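Local coordinates for protein staphylococcal enterotoxin-like toxin (Staphylococcus aureus, PDB 4DXF) that probably binds sialylated glycans of host cells, as a superantigen-like protein built from an OB-fold domain and a beta-grasp domain, at residues Phe54-Ala59 with Val80-Asn85. Sequence-based numbering, arbitrary orientation.
Sequences FIYKIA and VVLEEN
Tyr56 and Ile58, two residues apart on strand 56-59, meet Val80 and Leu82, likewise two apart in 80-85, Val80 belonging to strand 76-80. The contact is a compact example of how alternate residues of two chain segments pack an apolar core by side chains alone.

Leu82 approaches the Tyr56 ring with one methyl only. Its CD2 lies at the ring edge, near the ring plane, 3.9 Å from CD2 of Tyr56 and 4.1 Å from CE2 of Tyr56, so it touches the CD2-CE2 side rather than lying over a face. The Leu82 side chain meets the tyrosine at about a right angle.

Val80 splits its two methyls between Tyr56 and Ile58. CG1 approaches the tyrosine ring obliquely, a loose 4.4 Å from CD2 of Tyr56, while CG2 rests 4.0 Å from CD1 of Ile58. With CG1 anti to the backbone N (chi1 174°), CG1 is turned to the tyrosine and CG2 to the isoleucine. In Ile58 the bent second torsion (chi2 -60°) matters: CB does not head for Val80, yet the terminal CD1 comes to it.

The tyrosine keeps its polar end apart from this apolar patch, its hydroxyl hydrogen-bonding to Asp52.

In the OB-fold domain, strand 92-99 lies between strands 56-59 and 76-80, so Val80 reaches Tyr56 and Ile58 across an intervening strand of the sheet, with Leu82 two residues on. Ile58 and Val80 both touch Ser93 of that strand, and Leu28 of strand 28-31 packs on Tyr56, Val80 and Leu82, with Phe30 from the same strand meeting the tyrosine ring.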
# COMPACT_ATOMS: atom_id res chain seq x y z
N PHE A 54 9.32 -19.97 3.61
CA PHE A 54 8.32 -19.50 4.56
C PHE A 54 6.86 -19.58 4.10
O PHE A 54 6.47 -19.39 2.90
CB PHE A 54 8.62 -18.03 4.97
CG PHE A 54 9.98 -17.86 5.61
CD1 PHE A 54 10.16 -18.10 6.98
CD2 PHE A 54 11.08 -17.48 4.84
CE1 PHE A 54 11.44 -17.95 7.59
CE2 PHE A 54 12.36 -17.30 5.42
CZ PHE A 54 12.54 -17.53 6.81
N ILE A 55 5.98 -19.78 5.07
CA ILE A 55 4.60 -19.62 4.76
C ILE A 55 4.13 -18.22 5.18
O ILE A 55 4.09 -17.93 6.41
CB ILE A 55 3.76 -20.72 5.48
CG1 ILE A 55 4.31 -22.14 5.20
CG2 ILE A 55 2.36 -20.62 5.15
CD1 ILE A 55 3.44 -23.24 5.93
N TYR A 56 3.81 -17.37 4.23
CA TYR A 56 3.30 -16.03 4.55
C TYR A 56 1.84 -16.02 4.79
O TYR A 56 1.03 -16.50 4.00
CB TYR A 56 3.71 -14.92 3.55
CG TYR A 56 5.16 -14.80 3.34
CD1 TYR A 56 5.88 -15.77 2.66
CD2 TYR A 56 5.88 -13.66 3.83
CE1 TYR A 56 7.28 -15.66 2.49
CE2 TYR A 56 7.27 -13.54 3.64
CZ TYR A 56 7.94 -14.50 2.95
OH TYR A 56 9.28 -14.39 2.77
N LYS A 57 1.46 -15.49 5.97
CA LYS A 57 0.05 -15.43 6.31
C LYS A 57 -0.50 -14.07 6.00
O LYS A 57 -0.13 -13.08 6.68
CB LYS A 57 -0.13 -15.66 7.83
CG LYS A 57 0.45 -17.00 8.32
CD LYS A 57 -0.64 -17.96 8.60
CE LYS A 57 0.07 -19.24 9.02
NZ LYS A 57 -0.45 -20.30 8.19
N ILE A 58 -1.37 -13.98 5.04
CA ILE A 58 -1.89 -12.70 4.58
C ILE A 58 -3.31 -12.47 5.12
O ILE A 58 -4.32 -13.09 4.68
CB ILE A 58 -1.87 -12.51 2.99
CG1 ILE A 58 -0.50 -12.91 2.35
CG2 ILE A 58 -2.43 -11.09 2.48
CD1 ILE A 58 0.74 -12.06 2.89
N ALA A 59 -3.43 -11.55 6.10
CA ALA A 59 -4.77 -11.25 6.58
C ALA A 59 -5.84 -10.83 5.59
O ALA A 59 -5.67 -9.91 4.76
CB ALA A 59 -4.70 -10.23 7.81
N VAL A 80 3.55 -7.19 0.19
CA VAL A 80 3.79 -7.62 1.59
C VAL A 80 4.59 -6.56 2.31
O VAL A 80 5.66 -6.18 1.89
CB VAL A 80 4.51 -9.01 1.68
CG1 VAL A 80 4.91 -9.42 3.14
CG2 VAL A 80 3.67 -10.05 1.04
N VAL A 81 4.10 -6.24 3.52
CA VAL A 81 4.90 -5.47 4.47
C VAL A 81 4.82 -6.30 5.77
O VAL A 81 3.71 -6.36 6.34
CB VAL A 81 4.25 -4.05 4.69
CG1 VAL A 81 5.11 -3.26 5.76
CG2 VAL A 81 4.25 -3.23 3.41
N LEU A 82 5.89 -6.98 6.17
CA LEU A 82 5.84 -7.91 7.33
C LEU A 82 5.66 -7.00 8.57
O LEU A 82 6.27 -5.93 8.64
CB LEU A 82 7.07 -8.72 7.49
CG LEU A 82 7.37 -9.69 6.33
CD1 LEU A 82 8.72 -10.30 6.55
CD2 LEU A 82 6.20 -10.69 6.39
N GLU A 83 4.78 -7.43 9.46
CA GLU A 83 4.45 -6.61 10.64
C GLU A 83 4.36 -7.49 11.86
O GLU A 83 4.12 -8.70 11.74
CB GLU A 83 3.07 -6.00 10.46
CG GLU A 83 2.97 -4.87 9.53
CD GLU A 83 1.57 -4.21 9.53
OE1 GLU A 83 0.97 -3.97 10.61
OE2 GLU A 83 1.08 -3.83 8.47
N GLU A 84 4.56 -6.90 13.04
CA GLU A 84 4.23 -7.68 14.22
C GLU A 84 2.71 -7.73 14.45
O GLU A 84 1.92 -6.96 13.87
CB GLU A 84 5.14 -7.36 15.43
CG GLU A 84 6.50 -8.07 15.24
CD GLU A 84 7.50 -7.86 16.35
OE1 GLU A 84 7.80 -8.84 17.08
OE2 GLU A 84 8.00 -6.71 16.49
N ASN A 85 2.28 -8.74 15.18
CA ASN A 85 0.86 -9.04 15.21
C ASN A 85 0.47 -9.73 16.53
O ASN A 85 1.36 -10.14 17.29
CB ASN A 85 0.49 -9.92 14.00
CG ASN A 85 1.13 -11.28 14.05
OD1 ASN A 85 0.49 -12.23 14.50
ND2 ASN A 85 2.37 -11.41 13.59